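Local coordinates for protein ATP phosphoribosyltransferase regulatory subunit (Bacillus halodurans, PDB 3OD1) that is probably required, together with the HisG subunit, for the first step of histidine biosynthesis, and may allow feedback regulation of that step by histidine, at residues T35-I38 with N39-Y43; R82-M85 with T86-I89. All coordinates share one frame; numbering follows the deposited sequence.

Interaction 1: residues T35-I38 with N39-Y43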
ATOM      1  N   THR B  35       2.171  -1.232 -13.472  1.00 30.48           N
ATOM      2  CA  THR B  35       3.480  -1.309 -12.837  1.00 29.96           C
ATOM      3  C   THR B  35       4.422  -2.226 -13.621  1.00 36.24           C
ATOM      4  O   THR B  35       5.628  -1.995 -13.664  1.00 32.21           O
ATOM      5  CB  THR B  35       3.384  -1.750 -11.356  1.00 35.70           C
ATOM      6  OG1 THR B  35       2.619  -2.951 -11.260  1.00 39.80           O
ATOM      7  CG2 THR B  35       2.705  -0.670 -10.522  1.00 40.28           C
ATOM      8  N   GLU B  36       3.862  -3.246 -14.262  1.00 34.97           N
ATOM      9  CA  GLU B  36       4.652  -4.112 -15.133  1.00 37.89           C
ATOM     10  C   GLU B  36       5.212  -3.356 -16.340  1.00 35.68           C
ATOM     11  O   GLU B  36       6.362  -3.552 -16.709  1.00 33.43           O
ATOM     12  CB  GLU B  36       3.824  -5.291 -15.627  1.00 38.72           C
ATOM     13  CG  GLU B  36       4.249  -6.618 -15.029  1.00 61.51           C
ATOM     14  CD  GLU B  36       3.294  -7.746 -15.369  1.00 72.98           C
ATOM     15  OE1 GLU B  36       3.158  -8.076 -16.570  1.00 70.40           O
ATOM     16  OE2 GLU B  36       2.681  -8.300 -14.428  1.00 78.35           O
ATOM     17  N   GLU B  37       4.382  -2.537 -16.981  1.00 31.49           N
ATOM     18  CA  GLU B  37       4.847  -1.720 -18.112  1.00 36.09           C
ATOM     19  C   GLU B  37       5.913  -0.736 -17.639  1.00 35.63           C
ATOM     20  O   GLU B  37       6.983  -0.606 -18.240  1.00 37.99           O
ATOM     21  CB  GLU B  37       3.692  -0.943 -18.756  1.00 36.20           C
ATOM     22  CG  GLU B  37       4.084  -0.177 -20.026  1.00 35.35           C
ATOM     23  CD  GLU B  37       4.433  -1.112 -21.176  1.00 42.56           C
ATOM     24  OE1 GLU B  37       4.032  -2.282 -21.105  1.00 40.78           O
ATOM     25  OE2 GLU B  37       5.101  -0.686 -22.148  1.00 43.74           O
ATOM     26  N   ILE B  38       5.619  -0.054 -16.541  1.00 34.07           N
ATOM     27  CA  ILE B  38       6.562   0.898 -15.965  1.00 36.85           C
ATOM     28  C   ILE B  38       7.935   0.267 -15.711  1.00 38.06           C
ATOM     29  O   ILE B  38       8.981   0.886 -15.961  1.00 32.35           O
ATOM     30  CB  ILE B  38       5.969   1.527 -14.696  1.00 35.20           C
ATOM     31  CG1 ILE B  38       4.806   2.467 -15.079  1.00 31.99           C
ATOM     32  CG2 ILE B  38       7.043   2.250 -13.887  1.00 30.67           C
ATOM     33  CD1 ILE B  38       3.934   2.869 -13.888  1.00 33.90           C
ATOM     34  N   ASN B  39       7.940  -0.977 -15.249  1.00 35.43           N
ATOM     35  CA  ASN B  39       9.202  -1.652 -14.953  1.00 32.99           C
ATOM     36  C   ASN B  39       9.994  -1.994 -16.207  1.00 33.25           C
ATOM     37  O   ASN B  39      11.235  -1.977 -16.206  1.00 34.17           O
ATOM     38  CB  ASN B  39       8.960  -2.914 -14.134  1.00 41.75           C
ATOM     39  CG  ASN B  39       9.803  -2.948 -12.885  1.00 60.94           C
ATOM     40  OD1 ASN B  39      10.615  -3.854 -12.704  1.00 76.25           O
ATOM     41  ND2 ASN B  39       9.639  -1.939 -12.021  1.00 56.23           N
ATOM     42  N   LEU B  40       9.265  -2.318 -17.266  1.00 34.41           N
ATOM     43  CA  LEU B  40       9.861  -2.559 -18.579  1.00 37.92           C
ATOM     44  C   LEU B  40      10.557  -1.328 -19.180  1.00 32.88           C
ATOM     45  O   LEU B  40      11.350  -1.457 -20.110  1.00 35.47           O
ATOM     46  CB  LEU B  40       8.803  -3.082 -19.545  1.00 37.72           C
ATOM     47  CG  LEU B  40       8.311  -4.503 -19.218  1.00 41.81           C
ATOM     48  CD1 LEU B  40       7.190  -4.915 -20.170  1.00 44.82           C
ATOM     49  CD2 LEU B  40       9.457  -5.492 -19.303  1.00 38.38           C
ATOM     50  N   TRP B  41      10.248  -0.140 -18.667  1.00 35.51           N
ATOM     51  CA  TRP B  41      10.877   1.092 -19.173  1.00 33.05           C
ATOM     52  C   TRP B  41      12.005   1.584 -18.272  1.00 34.28           C
ATOM     53  O   TRP B  41      12.488   2.708 -18.426  1.00 33.90           O
ATOM     54  CB  TRP B  41       9.838   2.206 -19.337  1.00 30.39           C
ATOM     55  CG  TRP B  41       8.844   1.960 -20.412  1.00 35.82           C
ATOM     56  CD1 TRP B  41       8.060   0.852 -20.568  1.00 32.17           C
ATOM     57  CD2 TRP B  41       8.498   2.852 -21.484  1.00 39.22           C
ATOM     58  NE1 TRP B  41       7.256   0.996 -21.675  1.00 31.41           N
ATOM     59  CE2 TRP B  41       7.497   2.217 -22.248  1.00 33.68           C
ATOM     60  CE3 TRP B  41       8.938   4.128 -21.871  1.00 36.24           C
ATOM     61  CZ2 TRP B  41       6.925   2.813 -23.378  1.00 31.25           C
ATOM     62  CZ3 TRP B  41       8.378   4.711 -22.994  1.00 35.89           C
ATOM     63  CH2 TRP B  41       7.385   4.052 -23.737  1.00 37.67           C
ATOM     64  N   GLY B  42      12.393   0.764 -17.304  1.00 33.73           N
ATOM     65  CA  GLY B  42      13.548   1.049 -16.477  1.00 34.91           C
ATOM     66  C   GLY B  42      13.312   1.856 -15.218  1.00 30.85           C
ATOM     67  O   GLY B  42      14.266   2.323 -14.594  1.00 37.71           O
ATOM     68  N   TYR B  43      12.052   2.030 -14.826  1.00 33.94           N
ATOM     69  CA  TYR B  43      11.747   2.795 -13.612  1.00 30.13           C
ATOM     70  C   TYR B  43      11.825   1.876 -12.399  1.00 33.17           C
ATOM     71  O   TYR B  43      11.496   0.688 -12.492  1.00 37.34           O
ATOM     72  CB  TYR B  43      10.374   3.485 -13.723  1.00 30.84           C
ATOM     73  CG  TYR B  43      10.382   4.637 -14.705  1.00 28.57           C
ATOM     74  CD1 TYR B  43      10.368   5.956 -14.258  1.00 30.77           C
ATOM     75  CD2 TYR B  43      10.435   4.408 -16.076  1.00 30.48           C
ATOM     76  CE1 TYR B  43      10.399   7.017 -15.146  1.00 36.06           C
ATOM     77  CE2 TYR B  43      10.483   5.470 -16.983  1.00 33.15           C
ATOM     78  CZ  TYR B  43      10.465   6.768 -16.507  1.00 33.51           C
ATOM     79  OH  TYR B  43      10.488   7.817 -17.387  1.00 33.45           O
TER

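Interaction 2: residues R82-M85 with T86-I89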
ATOM      1  N   ARG B  82       1.033  12.560   3.535  1.00 31.87           N
ATOM      2  CA  ARG B  82       1.589  12.953   2.244  1.00 31.93           C
ATOM      3  C   ARG B  82       0.527  13.302   1.197  1.00 28.17           C
ATOM      4  O   ARG B  82      -0.367  12.495   0.872  1.00 28.69           O
ATOM      5  CB  ARG B  82       2.541  11.905   1.703  1.00 39.77           C
ATOM      6  CG  ARG B  82       1.895  10.582   1.559  1.00 41.09           C
ATOM      7  CD  ARG B  82       2.620   9.740   0.555  1.00 50.26           C
ATOM      8  NE  ARG B  82       2.007   8.425   0.481  1.00 52.81           N
ATOM      9  CZ  ARG B  82       2.522   7.338   1.029  1.00 45.63           C
ATOM     10  NH1 ARG B  82       3.675   7.404   1.669  1.00 55.44           N
ATOM     11  NH2 ARG B  82       1.898   6.180   0.900  1.00 47.32           N
ATOM     12  N   PRO B  83       0.628  14.522   0.659  1.00 31.21           N
ATOM     13  CA  PRO B  83      -0.312  15.004  -0.349  1.00 31.99           C
ATOM     14  C   PRO B  83      -0.014  14.442  -1.740  1.00 31.48           C
ATOM     15  O   PRO B  83      -0.915  14.375  -2.584  1.00 29.33           O
ATOM     16  CB  PRO B  83      -0.107  16.531  -0.308  1.00 30.08           C
ATOM     17  CG  PRO B  83       1.269  16.715   0.225  1.00 36.42           C
ATOM     18  CD  PRO B  83       1.457  15.605   1.213  1.00 33.10           C
ATOM     19  N   ASP B  84       1.236  14.057  -1.983  1.00 31.02           N
ATOM     20  CA  ASP B  84       1.649  13.581  -3.304  1.00 36.51           C
ATOM     21  C   ASP B  84       2.941  12.770  -3.170  1.00 34.37           C
ATOM     22  O   ASP B  84       3.543  12.734  -2.098  1.00 34.51           O
ATOM     23  CB  ASP B  84       1.879  14.769  -4.243  1.00 38.66           C
ATOM     24  CG  ASP B  84       3.056  15.656  -3.793  1.00 46.33           C
ATOM     25  OD1 ASP B  84       2.921  16.392  -2.797  1.00 55.04           O
ATOM     26  OD2 ASP B  84       4.129  15.605  -4.418  1.00 41.97           O
HETATM   27  N   MSE B  85       3.389  12.150  -4.258  1.00 30.38           N
HETATM   28  CA  MSE B  85       4.652  11.412  -4.227  1.00 30.60           C
HETATM   29  C   MSE B  85       5.833  12.161  -4.857  1.00 30.00           C
HETATM   30  O   MSE B  85       6.990  11.765  -4.680  1.00 32.48           O
HETATM   31  CB  MSE B  85       4.488  10.024  -4.861  1.00 25.87           C
HETATM   32  CG  MSE B  85       3.806   8.996  -3.915  1.00 27.62           C
HETATM   33 SE   MSE B  85       4.783   8.778  -2.228  0.72 39.77          SE
HETATM   34  CE  MSE B  85       6.431   7.982  -2.908  1.00 36.55           C
ATOM     35  N   THR B  86       5.543  13.237  -5.582  1.00 29.76           N
ATOM     36  CA  THR B  86       6.599  13.975  -6.268  1.00 29.48           C
ATOM     37  C   THR B  86       7.525  14.703  -5.284  1.00 31.75           C
ATOM     38  O   THR B  86       8.752  14.599  -5.381  1.00 35.63           O
ATOM     39  CB  THR B  86       6.046  14.970  -7.301  1.00 28.74           C
ATOM     40  OG1 THR B  86       5.222  14.269  -8.243  1.00 29.75           O
ATOM     41  CG2 THR B  86       7.199  15.658  -8.039  1.00 31.53           C
ATOM     42  N   ALA B  87       6.951  15.437  -4.339  1.00 32.56           N
ATOM     43  CA  ALA B  87       7.783  16.139  -3.364  1.00 34.96           C
ATOM     44  C   ALA B  87       8.550  15.163  -2.441  1.00 31.60           C
ATOM     45  O   ALA B  87       9.746  15.357  -2.162  1.00 33.16           O
ATOM     46  CB  ALA B  87       6.963  17.168  -2.577  1.00 33.60           C
ATOM     47  N   PRO B  88       7.877  14.091  -1.974  1.00 33.79           N
ATOM     48  CA  PRO B  88       8.651  13.095  -1.224  1.00 33.89           C
ATOM     49  C   PRO B  88       9.757  12.478  -2.077  1.00 34.06           C
ATOM     50  O   PRO B  88      10.850  12.259  -1.568  1.00 34.69           O
ATOM     51  CB  PRO B  88       7.593  12.055  -0.817  1.00 31.45           C
ATOM     52  CG  PRO B  88       6.331  12.890  -0.670  1.00 30.40           C
ATOM     53  CD  PRO B  88       6.422  13.902  -1.805  1.00 27.05           C
ATOM     54  N   ILE B  89       9.503  12.232  -3.358  1.00 32.85           N
ATOM     55  CA  ILE B  89      10.557  11.662  -4.190  1.00 30.71           C
ATOM     56  C   ILE B  89      11.704  12.673  -4.379  1.00 32.06           C
ATOM     57  O   ILE B  89      12.869  12.297  -4.397  1.00 33.52           O
ATOM     58  CB  ILE B  89      10.013  11.130  -5.529  1.00 35.44           C
ATOM     59  CG1 ILE B  89       9.291   9.796  -5.285  1.00 33.94           C
ATOM     60  CG2 ILE B  89      11.146  10.960  -6.540  1.00 36.74           C
ATOM     61  CD1 ILE B  89       8.538   9.278  -6.476  1.00 33.27           C
TER
HETATM   62  O   HOH W   1       2.617  12.796  -7.039  1.00 49.38           O

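Interaction 1: residues T35-I38 with N39-Y43
Glu37 reaches along the last turn of helix 21-40 to hold the indole of Trp41. Beyond CB, its CG, anti to the backbone N (chi1 -174°), comes within 3.8 Å of Trp41 NE1; the bend at chi2 then turns CD and the carboxylate toward the indole. CD follows at 3.6 Å from Trp41 NE1. At the tip, OE2 accepts from Trp41 NE1 at 2.8 Å in a nearly straight bond (161°); the oxygen lies at the ring edge, near its plane, while NE1 stands above the carboxylate plane. OE1 turns to a salt bridge with Arg155. Helix 21-40 ends in a Schellman motif: Gly42 N bonds to Asn39 O at 3.2 Å, and a weak bond runs from Tyr43 N to Ile38 O (3.5 Å), with Gly42 in the left-handed conformation. The apolar contact that goes with this motif is Ile38 CG2 against Tyr43 CB, 3.6 Å apart. Without the indole, as with an alanine here, OE2 of Glu37 would probably lose its N-H donor and Arg359 of the second subunit its cation-pi partner. Gripped at both oxygens, the Glu37 carboxylate is fixed in rotation and ties the indole to the helix that precedes it.

Interaction 2: residues R82-M85 with T86-I89
The Asp84 carboxylate presents OD2 to the backbone of Ala87, which meets it on the syn side, 22° out of the carboxylate plane. This is an N-capping bond at the start of helix 86-94, short at 2.8 Å between Asp84 OD2 and Ala87 N and almost linear (173°). Ala87 CB lies beside the same group, 3.7 Å from OD2. Ser61 OG holds the other oxygen, OD1, so the carboxylate is pinned from two directions. Asp84 CG sits between the backbone N and the carbonyl carbon (chi1 65°), which brings OD2 round to the amide of Ala87. Pro88 sets CG and CD against the carbonyl of Asp84, each 3.1 Å from Asp84 O, and having no N-H it cannot donate to that buried oxygen, which has no polar partner in the model. The first main-chain helical bond runs from Ile89 N to Met85 O at 2.9 Å. A water bridges Met85 N and Thr86 OG1, the latter also bonded to Glu132. The Arg-Pro-Asp-Met-Thr sequence resembles the Arg-Pro-Glu-Gly-Thr segment that lines the histidine pocket in histidyl-tRNA synthetases, and probably occupies the equivalent place here. On the helix flank the selenomethionine Met85, bent at chi2 and chi3, crosses Ile89 at about a right angle, its CE 4.1 Å from Ile89 CG1.

Overall arrangement
Interaction 1 closes a helix at its C-terminal end and interaction 2 opens one at its N-terminal end, within the synthetase-like domain. Their centres lie about 20 Å apart and their nearest atoms about 9 Å, without touching. Both rest on strands 104-113 and 125-134, but on alternate residues: Ile38 and Tyr43 meet Ala107, and Tyr43 also Val131, whereas Met85 and Ile89 meet Tyr108, and Ile89 also Ile134. The two contacts thus lie on opposite faces of the sheet. Residues 39-43 reach the second subunit, while 82-89 touch no other chain and, with Glu132, Tyr277 and Tyr300 around Thr86, face what is probably the counterpart of the synthetase histidine pocket.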